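Local coordinates for nitrate transport protein (Xanthomonas axonopodis pv. citri, PDB 3KSX) that binds alkanesulfonates as a periplasmic solute-binding protein, captured here with MOPS, and probably delivers them to an ABC-type importer, at residues P28-I33 / R57-W62; R49-R54 / Q229-T234; S40-A45 / G233-A238; G97-Y102 / S216-A221; V103-P108 / S275-S280. All blocks are in the same frame, centred on the assembly; numbering follows the deposited sequence.

Contact 1 (P28-I33 / R57-W62); sequences PAQLRI and RTKITW
I33 lays its CG2 methyl over one face of the W62 indole, a CH-pi contact with 4.0 Å from CG2 to the centroid of the six-membered ring and only 15° off the ring normal. The methyl sits between the backbone N and the carbonyl carbon of I33, while the CG1 branch runs anti to that N (chi1 169°) and carries CD1 out to W62 CZ3; the two side chains lie alongside each other and point the same way. On this face of the sheet L31 also meets I60, through CB and the CD1 methyl, and helix 50-54 covers I60 and W62 with L51 and E52. Strands 30-33 and 59-62 run parallel, their axes 4.8 Å apart, and are joined by a right-handed beta-alpha-beta crossover through helices 40-48 and 50-54, a unit of the alpha/beta domains of periplasmic binding proteins; 59-65 is an outermost strand of its sheet. K59 N gives to A29 O, L31 N to K59 O, T61 N to L31 O and I33 N to T61 O, the last at 2.9 Å. Just before the strands, the T58 hydroxyl donates to P28 O at 2.9 Å, in the carbonyl plane. The other face is polar. Q30, fully extended, runs beside K59 and reaches T61 OG1 with NE2 at 3.2 Å, a bent bond (144°). R32 lies alongside T61, its NH1 3.9 Å from the CG2 methyl, while its NE bonds to S79 O.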
# COMPACT_ATOMS: atom_id res chain seq x y z
N PRO A 28 8.62 7.67 23.82
CA PRO A 28 9.22 6.34 23.93
C PRO A 28 10.73 6.31 23.71
O PRO A 28 11.28 7.24 23.11
CB PRO A 28 8.52 5.55 22.83
CG PRO A 28 8.07 6.60 21.91
CD PRO A 28 7.66 7.73 22.71
N ALA A 29 11.36 5.24 24.18
CA ALA A 29 12.79 5.03 23.98
C ALA A 29 13.08 4.80 22.48
O ALA A 29 14.12 5.24 21.96
CB ALA A 29 13.26 3.83 24.75
N GLN A 30 12.14 4.14 21.79
CA GLN A 30 12.42 3.70 20.44
C GLN A 30 11.10 3.67 19.61
O GLN A 30 10.01 3.42 20.16
CB GLN A 30 13.06 2.30 20.46
CG GLN A 30 13.62 1.96 19.07
CD GLN A 30 14.29 0.58 18.95
OE1 GLN A 30 13.99 -0.35 19.70
NE2 GLN A 30 15.18 0.45 17.96
N LEU A 31 11.23 3.92 18.31
CA LEU A 31 10.12 3.73 17.37
C LEU A 31 10.71 2.93 16.22
O LEU A 31 11.52 3.48 15.46
CB LEU A 31 9.61 5.08 16.86
CG LEU A 31 8.67 4.96 15.63
CD1 LEU A 31 7.45 4.05 15.91
CD2 LEU A 31 8.24 6.32 15.19
N ARG A 32 10.33 1.66 16.09
CA ARG A 32 10.75 0.85 14.98
C ARG A 32 9.56 0.89 14.02
O ARG A 32 8.49 0.35 14.38
CB ARG A 32 11.01 -0.62 15.40
CG ARG A 32 12.33 -0.80 16.21
CD ARG A 32 12.77 -2.28 16.51
NE ARG A 32 12.63 -3.15 15.38
CZ ARG A 32 13.53 -3.49 14.43
NH1 ARG A 32 14.75 -3.03 14.40
NH2 ARG A 32 13.16 -4.37 13.48
N ILE A 33 9.71 1.66 12.93
CA ILE A 33 8.59 1.95 12.01
C ILE A 33 8.79 1.27 10.65
O ILE A 33 9.87 1.32 10.06
CB ILE A 33 8.34 3.46 11.94
CG1 ILE A 33 7.40 3.86 10.84
CG2 ILE A 33 9.67 4.24 11.78
CD1 ILE A 33 7.01 5.35 10.85
N ARG A 57 14.84 12.57 21.55
CA ARG A 57 14.99 11.59 22.62
C ARG A 57 14.48 10.16 22.27
O ARG A 57 14.43 9.27 23.12
CB ARG A 57 14.28 12.13 23.85
CG ARG A 57 14.93 13.41 24.43
CD ARG A 57 13.93 14.14 25.32
NE ARG A 57 12.65 14.47 24.63
CZ ARG A 57 12.43 15.55 23.86
NH1 ARG A 57 13.40 16.45 23.64
NH2 ARG A 57 11.25 15.76 23.27
N THR A 58 14.11 9.95 21.00
CA THR A 58 13.58 8.68 20.54
C THR A 58 14.48 8.13 19.42
O THR A 58 14.82 8.83 18.46
CB THR A 58 12.12 8.86 20.07
OG1 THR A 58 11.33 9.33 21.17
CG2 THR A 58 11.52 7.52 19.65
N LYS A 59 14.91 6.89 19.56
CA LYS A 59 15.73 6.25 18.53
C LYS A 59 14.72 5.84 17.45
O LYS A 59 13.80 5.05 17.75
CB LYS A 59 16.39 4.98 19.11
CG LYS A 59 17.31 4.22 18.15
CD LYS A 59 17.62 2.77 18.68
CE LYS A 59 18.74 2.04 17.97
NZ LYS A 59 18.35 1.07 16.83
N ILE A 60 14.88 6.37 16.25
CA ILE A 60 13.97 6.02 15.15
C ILE A 60 14.69 5.06 14.28
O ILE A 60 15.80 5.35 13.81
CB ILE A 60 13.68 7.26 14.27
CG1 ILE A 60 13.21 8.47 15.11
CG2 ILE A 60 12.64 6.95 13.19
CD1 ILE A 60 11.91 8.40 15.74
N THR A 61 14.06 3.92 14.04
CA THR A 61 14.60 2.90 13.19
C THR A 61 13.56 2.52 12.08
O THR A 61 12.50 1.89 12.37
CB THR A 61 14.84 1.64 14.01
OG1 THR A 61 15.70 1.93 15.12
CG2 THR A 61 15.48 0.57 13.14
N TRP A 62 13.91 2.87 10.83
CA TRP A 62 13.05 2.55 9.68
C TRP A 62 13.39 1.17 9.20
O TRP A 62 14.56 0.83 9.05
CB TRP A 62 13.32 3.53 8.55
CG TRP A 62 12.84 4.89 8.78
CD1 TRP A 62 13.55 5.91 9.39
CD2 TRP A 62 11.53 5.43 8.52
NE1 TRP A 62 12.78 7.04 9.46
CE2 TRP A 62 11.54 6.78 8.94
CE3 TRP A 62 10.38 4.94 7.90
CZ2 TRP A 62 10.43 7.62 8.81
CZ3 TRP A 62 9.28 5.75 7.77
CH2 TRP A 62 9.31 7.11 8.23

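Contact 2 (R49-R54 / Q229-T234)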
# COMPACT_ATOMS: atom_id res chain seq x y z
N ARG A 49 15.16 12.86 7.51
CA ARG A 49 15.22 12.68 8.96
C ARG A 49 14.19 13.50 9.71
O ARG A 49 14.50 14.06 10.73
CB ARG A 49 16.65 12.94 9.48
CG ARG A 49 17.73 12.31 8.58
CD ARG A 49 19.09 12.25 9.23
NE ARG A 49 19.08 11.52 10.52
CZ ARG A 49 19.15 10.20 10.69
NH1 ARG A 49 19.20 9.35 9.66
NH2 ARG A 49 19.16 9.73 11.93
N LEU A 50 12.94 13.52 9.23
CA LEU A 50 11.87 14.37 9.83
C LEU A 50 11.51 13.95 11.24
O LEU A 50 11.24 14.79 12.13
CB LEU A 50 10.61 14.32 8.96
CG LEU A 50 10.78 14.82 7.49
CD1 LEU A 50 9.44 14.92 6.77
CD2 LEU A 50 11.45 16.20 7.55
N LEU A 51 11.48 12.65 11.45
CA LEU A 51 11.05 12.10 12.74
C LEU A 51 12.18 12.35 13.73
O LEU A 51 11.91 12.72 14.86
CB LEU A 51 10.77 10.58 12.62
CG LEU A 51 9.49 10.24 11.84
CD1 LEU A 51 9.22 8.79 11.93
CD2 LEU A 51 8.28 11.03 12.35
N GLU A 52 13.41 12.13 13.28
CA GLU A 52 14.60 12.29 14.14
C GLU A 52 14.71 13.72 14.55
O GLU A 52 14.87 14.01 15.73
CB GLU A 52 15.87 11.85 13.45
CG GLU A 52 15.90 10.37 13.13
CD GLU A 52 15.21 9.99 11.80
OE1 GLU A 52 14.49 10.81 11.19
OE2 GLU A 52 15.39 8.86 11.35
N GLN A 53 14.49 14.63 13.63
CA GLN A 53 14.44 16.04 13.99
C GLN A 53 13.36 16.39 15.01
O GLN A 53 13.59 17.18 15.92
CB GLN A 53 14.18 16.89 12.75
CG GLN A 53 15.24 16.78 11.69
CD GLN A 53 15.00 17.84 10.66
OE1 GLN A 53 14.72 18.98 11.02
NE2 GLN A 53 15.02 17.47 9.39
N ARG A 54 12.17 15.79 14.88
CA ARG A 54 11.06 16.06 15.78
C ARG A 54 11.20 15.40 17.20
O ARG A 54 10.73 15.93 18.22
CB ARG A 54 9.76 15.60 15.09
CG ARG A 54 8.48 15.86 15.93
CD ARG A 54 7.58 16.91 15.28
NE ARG A 54 6.37 17.26 16.05
CZ ARG A 54 5.10 16.99 15.69
NH1 ARG A 54 4.83 16.30 14.58
NH2 ARG A 54 4.06 17.39 16.46
N GLN A 229 0.23 10.28 17.57
CA GLN A 229 -0.49 11.40 16.90
C GLN A 229 0.51 12.38 16.27
O GLN A 229 0.36 12.78 15.10
CB GLN A 229 -1.42 12.07 17.90
CG GLN A 229 -2.17 13.30 17.38
CD GLN A 229 -3.21 13.79 18.44
OE1 GLN A 229 -4.31 14.24 18.08
NE2 GLN A 229 -2.87 13.65 19.75
N GLN A 230 1.53 12.76 17.04
CA GLN A 230 2.57 13.66 16.55
C GLN A 230 3.36 13.05 15.44
O GLN A 230 3.70 13.76 14.48
CB GLN A 230 3.50 14.08 17.66
CG GLN A 230 2.86 15.18 18.48
CD GLN A 230 3.22 15.06 19.92
OE1 GLN A 230 4.38 14.79 20.26
NE2 GLN A 230 2.22 15.23 20.79
N VAL A 231 3.67 11.74 15.52
CA VAL A 231 4.30 11.00 14.41
C VAL A 231 3.48 11.16 13.12
O VAL A 231 4.04 11.54 12.08
CB VAL A 231 4.51 9.51 14.78
CG1 VAL A 231 4.99 8.72 13.58
CG2 VAL A 231 5.59 9.36 15.92
N MET A 232 2.18 10.87 13.22
CA MET A 232 1.26 10.97 12.08
C MET A 232 1.30 12.38 11.56
O MET A 232 1.36 12.58 10.35
CB MET A 232 -0.19 10.72 12.41
CG MET A 232 -0.58 9.33 12.94
SD MET A 232 -0.23 8.10 11.69
CE MET A 232 1.44 7.50 12.08
N GLY A 233 1.28 13.36 12.47
CA GLY A 233 1.47 14.79 12.08
C GLY A 233 2.66 15.07 11.19
O GLY A 233 2.57 15.82 10.24
N THR A 234 3.81 14.48 11.51
CA THR A 234 5.04 14.71 10.79
C THR A 234 5.01 13.94 9.47
O THR A 234 5.50 14.42 8.44
CB THR A 234 6.28 14.31 11.69
OG1 THR A 234 6.27 15.13 12.84
CG2 THR A 234 7.62 14.53 11.01
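R54 and T234 slide past each other in opposite directions, and the guanidinium meets the threonine hydroxyl edge-on: NH1 points at T234 OG1 in the guanidinium plane, but the modelled 2.5 Å is too short for the length to be trusted. The arginine leaves its helix with CG anti to the backbone N (chi1 -178°) and bends at chi2, which brings the aliphatic CD to 3.3 Å from the same OG1 before the head turns to the hydroxyl. Q230 crosses R54 at about a right angle. Its CB lies over one face of the guanidinium and its CG is 3.2 Å from NH2, so methylenes rather than the amide head cover the charged group. NH1 also comes within 2.8 Å of Q230 O, but the angle is too poor for a hydrogen bond.

Beside this polar group T234 turns its other branch to the leucines. The CG2 methyl touches L50 CB at 3.6 Å and L51 CD2 at 3.8 Å, the L51 chain running obliquely to that of T234; the same CD2 reaches V231 CG1 at 4.2 Å. The threonine thus places its hydroxyl beside the arginine and its methyl in an apolar seam. Helices 50-54 and 229-234 cross at 132°, 10.2 Å apart. F55 packs against Q230 and V231, L51 also lies on I60 and W62 of strand 59-65, and V231 rests on L82 of strand 82-86.

Contact 3 (S40-A45 / G233-A238); sequences SSLVLA and GTLNQA
Two helices flanking the mixed five-stranded sheet meet here in a close crossing made mainly by apolar side chains: segment 233-238 of the long helix 225-244 packs on segment 40-45, which belongs to the helical connection that follows strand 30-36. Their segment axes come within 9.1 Å at 111°, and small residues permit the approach. A45 and A238 meet methyl to methyl, CB to CB at 3.8 Å. The A238 methyl also presses on the backbone of the other helix, 3.6 Å from S41 O, a carbonyl already accepting the helical bond from A45 N. S41 turns its CB toward A238 and passes 4.1 Å from the A238 carbonyl carbon; here the CA atoms of S41 and A238 lie 5.5 Å apart.

Beside the alanines, L235 sends one branch across. Its CD2 touches A45 CB at 3.9 Å and L42 CD2 at 4.1 Å, so this methyl bridges two positions almost one turn apart. The L42 and L235 side chains cross at about a right angle and meet through their CD2 methyls. In both, CG lies beside the backbone N (chi1 -58° in L42 and -63° in L235), which carries each CD2 methyl toward the partner helix. All five touching residues are buried. L50 of helix 50-54 packs on A45 and A238, L44 faces S249 and T252 of helix 246-257, and L235 also rests on V276 of the loop before helix 281-296.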
# COMPACT_ATOMS: atom_id res chain seq x y z
N SER A 40 6.74 6.99 -1.73
CA SER A 40 7.63 8.13 -1.93
C SER A 40 7.68 9.08 -0.72
O SER A 40 8.77 9.56 -0.34
CB SER A 40 7.23 8.88 -3.20
OG SER A 40 7.75 8.20 -4.33
N SER A 41 6.54 9.29 -0.07
CA SER A 41 6.56 10.22 1.08
C SER A 41 7.37 9.68 2.29
O SER A 41 8.09 10.46 2.95
CB SER A 41 5.17 10.67 1.47
OG SER A 41 4.56 9.71 2.28
N LEU A 42 7.32 8.35 2.52
CA LEU A 42 8.01 7.78 3.68
C LEU A 42 9.48 7.71 3.42
O LEU A 42 10.31 7.88 4.33
CB LEU A 42 7.46 6.41 4.03
CG LEU A 42 5.95 6.40 4.33
CD1 LEU A 42 5.54 5.09 4.92
CD2 LEU A 42 5.61 7.52 5.28
N VAL A 43 9.82 7.38 2.16
CA VAL A 43 11.21 7.48 1.68
C VAL A 43 11.75 8.90 1.93
O VAL A 43 12.88 9.04 2.47
CB VAL A 43 11.40 7.00 0.14
CG1 VAL A 43 12.82 7.24 -0.35
CG2 VAL A 43 11.02 5.50 -0.04
N LEU A 44 10.98 9.94 1.60
CA LEU A 44 11.44 11.31 1.88
C LEU A 44 11.54 11.59 3.37
O LEU A 44 12.53 12.18 3.79
CB LEU A 44 10.58 12.38 1.22
CG LEU A 44 10.86 12.38 -0.27
CD1 LEU A 44 9.92 13.33 -0.88
CD2 LEU A 44 12.34 12.69 -0.65
N ALA A 45 10.53 11.19 4.14
CA ALA A 45 10.63 11.31 5.59
C ALA A 45 11.88 10.64 6.13
O ALA A 45 12.58 11.23 6.93
CB ALA A 45 9.35 10.81 6.30
N GLY A 233 1.28 13.36 12.47
CA GLY A 233 1.47 14.79 12.08
C GLY A 233 2.66 15.07 11.19
O GLY A 233 2.57 15.82 10.24
N THR A 234 3.81 14.48 11.51
CA THR A 234 5.04 14.71 10.79
C THR A 234 5.01 13.94 9.47
O THR A 234 5.50 14.42 8.44
CB THR A 234 6.28 14.31 11.69
OG1 THR A 234 6.27 15.13 12.84
CG2 THR A 234 7.62 14.53 11.01
N LEU A 235 4.40 12.77 9.47
CA LEU A 235 4.30 12.05 8.22
C LEU A 235 3.31 12.74 7.26
O LEU A 235 3.41 12.62 6.02
CB LEU A 235 3.93 10.58 8.48
CG LEU A 235 4.94 9.78 9.30
CD1 LEU A 235 4.50 8.37 9.33
CD2 LEU A 235 6.32 9.88 8.60
N ASN A 236 2.32 13.43 7.84
CA ASN A 236 1.30 14.16 7.08
C ASN A 236 2.00 15.27 6.31
O ASN A 236 1.67 15.59 5.15
CB ASN A 236 0.24 14.74 8.01
CG ASN A 236 -0.67 15.69 7.32
OD1 ASN A 236 -0.26 16.78 6.99
ND2 ASN A 236 -1.92 15.27 7.05
N GLN A 237 2.98 15.88 6.97
CA GLN A 237 3.78 16.91 6.33
C GLN A 237 4.70 16.37 5.22
O GLN A 237 4.78 16.97 4.12
CB GLN A 237 4.61 17.66 7.38
CG GLN A 237 3.77 18.52 8.35
CD GLN A 237 2.74 19.40 7.64
OE1 GLN A 237 3.10 20.24 6.79
NE2 GLN A 237 1.45 19.22 7.99
N ALA A 238 5.36 15.24 5.46
CA ALA A 238 6.26 14.60 4.44
C ALA A 238 5.56 14.46 3.06
O ALA A 238 6.20 14.68 1.96
CB ALA A 238 6.71 13.17 4.92

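Contact 4 (G97-Y102 / S216-A221)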
# COMPACT_ATOMS: atom_id res chain seq x y z
N GLY A 97 -6.22 -13.15 13.36
CA GLY A 97 -6.18 -12.86 14.81
C GLY A 97 -5.24 -11.77 15.37
O GLY A 97 -5.02 -11.70 16.59
N ALA A 98 -4.67 -10.93 14.50
CA ALA A 98 -3.74 -9.86 14.91
C ALA A 98 -4.52 -8.80 15.70
O ALA A 98 -5.62 -8.49 15.32
CB ALA A 98 -3.07 -9.20 13.68
N ASP A 99 -3.89 -8.18 16.70
CA ASP A 99 -4.54 -7.21 17.57
C ASP A 99 -4.02 -5.81 17.30
O ASP A 99 -3.44 -5.13 18.18
CB ASP A 99 -4.24 -7.55 19.04
CG ASP A 99 -5.20 -6.85 20.02
OD1 ASP A 99 -6.26 -6.39 19.58
OD2 ASP A 99 -4.87 -6.76 21.24
N LEU A 100 -4.19 -5.40 16.07
CA LEU A 100 -3.66 -4.13 15.62
C LEU A 100 -4.66 -3.02 15.82
O LEU A 100 -5.85 -3.29 15.99
CB LEU A 100 -3.30 -4.30 14.13
CG LEU A 100 -4.41 -4.79 13.19
CD1 LEU A 100 -5.20 -3.55 12.74
CD2 LEU A 100 -3.68 -5.31 11.94
N LEU A 101 -4.19 -1.76 15.73
CA LEU A 101 -5.07 -0.65 15.65
C LEU A 101 -4.84 0.08 14.31
O LEU A 101 -3.72 0.09 13.83
CB LEU A 101 -4.73 0.33 16.82
CG LEU A 101 -5.15 -0.10 18.21
CD1 LEU A 101 -4.59 0.98 19.19
CD2 LEU A 101 -6.69 -0.24 18.35
N TYR A 102 -5.90 0.69 13.76
CA TYR A 102 -5.78 1.65 12.64
C TYR A 102 -5.61 2.98 13.31
O TYR A 102 -6.50 3.37 14.04
CB TYR A 102 -7.10 1.67 11.87
CG TYR A 102 -7.43 0.40 11.12
CD1 TYR A 102 -7.98 -0.71 11.79
CD2 TYR A 102 -7.24 0.33 9.75
CE1 TYR A 102 -8.37 -1.92 11.06
CE2 TYR A 102 -7.61 -0.82 9.02
CZ TYR A 102 -8.12 -1.94 9.67
OH TYR A 102 -8.50 -3.08 8.93
N SER A 216 -0.78 0.21 14.03
CA SER A 216 0.12 0.23 15.18
C SER A 216 -0.19 -0.99 16.02
O SER A 216 -1.31 -1.60 15.94
CB SER A 216 -0.15 1.49 16.01
OG SER A 216 0.70 1.59 17.15
N SER A 217 0.79 -1.33 16.86
CA SER A 217 0.63 -2.22 17.97
C SER A 217 -0.40 -1.59 18.91
O SER A 217 -0.37 -0.36 19.12
CB SER A 217 2.03 -2.32 18.67
OG SER A 217 1.93 -2.56 20.07
N ARG A 218 -1.37 -2.35 19.40
CA ARG A 218 -2.30 -1.81 20.41
C ARG A 218 -1.56 -1.36 21.72
O ARG A 218 -1.84 -0.26 22.27
CB ARG A 218 -3.38 -2.84 20.73
CG ARG A 218 -4.27 -2.40 21.92
CD ARG A 218 -5.36 -3.41 22.23
NE ARG A 218 -6.28 -3.63 21.11
CZ ARG A 218 -7.42 -2.96 20.90
NH1 ARG A 218 -7.81 -2.01 21.74
NH2 ARG A 218 -8.20 -3.27 19.84
N ARG A 219 -0.59 -2.16 22.19
CA ARG A 219 0.21 -1.71 23.35
C ARG A 219 0.97 -0.39 23.15
O ARG A 219 0.99 0.46 24.02
CB ARG A 219 1.19 -2.79 23.75
CG ARG A 219 0.45 -3.95 24.39
CD ARG A 219 1.40 -5.15 24.67
NE ARG A 219 0.86 -6.03 25.72
CZ ARG A 219 1.25 -5.97 27.00
NH1 ARG A 219 2.22 -5.09 27.35
NH2 ARG A 219 0.71 -6.82 27.93
N TYR A 220 1.58 -0.20 21.99
CA TYR A 220 2.42 0.98 21.79
C TYR A 220 1.50 2.22 21.69
O TYR A 220 1.84 3.24 22.22
CB TYR A 220 3.28 0.82 20.54
CG TYR A 220 4.41 1.83 20.34
CD1 TYR A 220 5.68 1.62 20.89
CD2 TYR A 220 4.21 2.98 19.56
CE1 TYR A 220 6.73 2.53 20.67
CE2 TYR A 220 5.26 3.87 19.30
CZ TYR A 220 6.51 3.63 19.83
OH TYR A 220 7.51 4.53 19.57
N ALA A 221 0.37 2.11 20.96
CA ALA A 221 -0.52 3.25 20.74
C ALA A 221 -1.22 3.64 22.06
O ALA A 221 -1.45 4.82 22.36
CB ALA A 221 -1.55 2.92 19.61
O HOH W 1 -1.03 -5.62 18.54
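The strands at L101 and S216 run antiparallel as a hydrogen-bonded pair, with L101 N to S216 O and S216 N to L101 O both 2.9 Å. They join 100-106, an outermost strand of the mixed sheet, to 212-217, and directly after this pair the 216-221 segment turns into helix 218-223. S217 is the N-cap of that helix: its OG accepts from Y220 N at 3.1 Å. L101 fills the corner between strand and helix. Its CD1 methyl touches A221 CB at 3.6 Å, and its CD2 methyl lies over one face of the R218 guanidinium, 3.6 Å above the plane and offset toward the rim, the two side chains crossing at about a right angle.

R218 runs out with CG anti to the backbone N (chi1 172°) and then bends at chi3, which turns NE to D99. That salt bridge joins NE to D99 OD1 at 3.2 Å, with an N-H...O angle of 151°. The nitrogen comes from above the carboxylate plane, 42° out of it, while OD1 stays near the plane of the guanidinium, at its edge. A water lies between D99 O and R218 N, but its distance to D99 O is doubtfully short and its bond to R218 N is weak. S216 OG and the backbone of S217 have a further partner in D81. One apolar side chain and one charge thus meet the same guanidinium; D99 is exposed, so solvent probably weakens the pull of this bent bridge, while L101 covers a face of the arginine head.

Contact 5 (V103-P108 / S275-S280)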
# COMPACT_ATOMS: atom_id res chain seq x y z
N VAL A 103 -4.54 3.74 13.03
CA VAL A 103 -4.27 4.96 13.78
C VAL A 103 -4.21 6.16 12.79
O VAL A 103 -4.12 7.34 13.17
CB VAL A 103 -2.94 4.82 14.64
CG1 VAL A 103 -3.07 3.61 15.63
CG2 VAL A 103 -1.68 4.63 13.65
N GLY A 104 -4.25 5.86 11.51
CA GLY A 104 -4.21 6.92 10.52
C GLY A 104 -4.63 6.45 9.16
O GLY A 104 -4.60 5.23 8.88
N TRP A 105 -5.09 7.39 8.34
CA TRP A 105 -5.66 7.04 7.01
C TRP A 105 -4.99 7.83 5.90
O TRP A 105 -4.76 9.04 6.10
CB TRP A 105 -7.20 7.23 7.00
CG TRP A 105 -7.83 7.24 5.60
CD1 TRP A 105 -7.86 6.23 4.72
CD2 TRP A 105 -8.37 8.38 4.91
NE1 TRP A 105 -8.50 6.61 3.53
CE2 TRP A 105 -8.78 7.94 3.62
CE3 TRP A 105 -8.56 9.71 5.27
CZ2 TRP A 105 -9.38 8.80 2.67
CZ3 TRP A 105 -9.08 10.58 4.33
CH2 TRP A 105 -9.50 10.12 3.04
N VAL A 106 -4.71 7.14 4.78
CA VAL A 106 -3.92 7.65 3.69
C VAL A 106 -4.92 7.63 2.51
O VAL A 106 -5.41 6.57 2.13
CB VAL A 106 -2.76 6.66 3.31
CG1 VAL A 106 -2.01 7.20 2.11
CG2 VAL A 106 -1.77 6.44 4.50
N PRO A 107 -5.28 8.80 1.97
CA PRO A 107 -6.24 8.75 0.87
C PRO A 107 -5.77 7.96 -0.39
O PRO A 107 -4.57 7.71 -0.60
CB PRO A 107 -6.45 10.20 0.57
CG PRO A 107 -6.15 10.86 1.98
CD PRO A 107 -4.88 10.19 2.23
N PRO A 108 -6.73 7.50 -1.19
CA PRO A 108 -6.28 6.56 -2.20
C PRO A 108 -5.59 7.22 -3.41
O PRO A 108 -5.70 8.44 -3.65
CB PRO A 108 -7.62 5.92 -2.70
CG PRO A 108 -8.62 7.04 -2.50
CD PRO A 108 -8.19 7.65 -1.18
N SER A 275 -2.10 12.91 2.33
CA SER A 275 -1.50 13.00 3.66
C SER A 275 -2.20 12.07 4.66
O SER A 275 -3.43 11.88 4.61
CB SER A 275 -1.54 14.46 4.12
OG SER A 275 -2.84 14.98 3.98
N VAL A 276 -1.45 11.50 5.58
CA VAL A 276 -2.06 10.67 6.62
C VAL A 276 -2.89 11.58 7.53
O VAL A 276 -2.43 12.64 7.89
CB VAL A 276 -1.05 9.79 7.37
CG1 VAL A 276 -0.00 10.61 8.07
CG2 VAL A 276 -1.80 8.86 8.39
N GLN A 277 -4.14 11.21 7.77
CA GLN A 277 -5.02 11.93 8.72
C GLN A 277 -5.89 10.94 9.46
O GLN A 277 -5.83 9.68 9.18
CB GLN A 277 -5.89 12.86 7.96
CG GLN A 277 -6.35 12.24 6.64
CD GLN A 277 -6.83 13.29 5.67
OE1 GLN A 277 -6.08 13.73 4.78
NE2 GLN A 277 -8.08 13.66 5.80
N PRO A 278 -6.73 11.44 10.38
CA PRO A 278 -7.54 10.58 11.16
C PRO A 278 -8.55 9.89 10.30
O PRO A 278 -8.93 10.38 9.23
CB PRO A 278 -8.28 11.52 12.10
CG PRO A 278 -7.40 12.71 12.22
CD PRO A 278 -6.87 12.85 10.82
N LEU A 279 -8.94 8.72 10.72
CA LEU A 279 -9.99 7.96 10.04
C LEU A 279 -11.34 8.66 10.23
O LEU A 279 -11.72 9.08 11.35
CB LEU A 279 -10.06 6.47 10.52
CG LEU A 279 -8.91 5.54 9.98
CD1 LEU A 279 -7.60 5.64 10.76
CD2 LEU A 279 -9.40 4.11 10.07
N SER A 280 -12.04 8.79 9.13
CA SER A 280 -13.40 9.39 9.19
C SER A 280 -14.43 8.27 9.26
O SER A 280 -14.11 7.12 8.91
CB SER A 280 -13.60 10.23 7.89
OG SER A 280 -13.67 9.38 6.75
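W105 O is approached by two groups of the facing segment: Q277 N donates to it at 2.8 Å, in the carbonyl plane, and V276 CA makes a CA-H...O contact at 3.2 Å. The reverse bond, W105 N to Q277 O, though modelled doubtfully short at 2.5 Å, closes the antiparallel hydrogen-bonded pair, a single bridge between the edge strand 100-106 and a loop with no regular structure of its own. W105 carries most of the side-chain contact. Its CG is anti to the backbone N (chi1 165°), which sets the indole alongside the Q277 chain, both pointing the same way with ring and amide planes 79° apart. Q277 CG touches W105 CE3 at 3.6 Å. Nearer the backbone, W105 CB meets L279 CG at 3.8 Å, while the indole NE1 bonds to T210 O.

L279 reaches back along the strand and puts its CD1 methyl 3.4 Å from G104 N. At G104 the CA lies 3.8 Å from V276 CG2, the bare backbone letting the valine sit close. V103 and G104 both face F214, a classic beta bulge in the strand pairing. At the far end P107 CD rests 3.3 Å from S275 O, following the loop as the strand ends. Helix 225-244 backs the loop, with M232 and L235 on V276 and N236 bonded to V276 O; S280 N-caps helix 281-296 through V283 N, and the next strand, 212-217, lies against V276 and L279 through F214 and F213.

From the N terminus, contact 1 closes first, pairing strands 30-36 and 59-65 round the helices between them. Those helices, 40-48 and 50-54, open contacts 3 and 2, whose long loops both end on helix 225-244, share G233 and T234 and cross contact 1. Contact 4 opens next, on strand 100-106, and closes at 216-221, within the spans of contacts 2 and 3 and in series with contact 1. Contact 5 starts on the same strand and closes last, at 275-280, so it crosses contacts 2, 3 and 4. Contacts 1 and 4 meet through Q30 and Y220, and contacts 3 and 5 through N236 and V276, tying the five-stranded sheet to its helices.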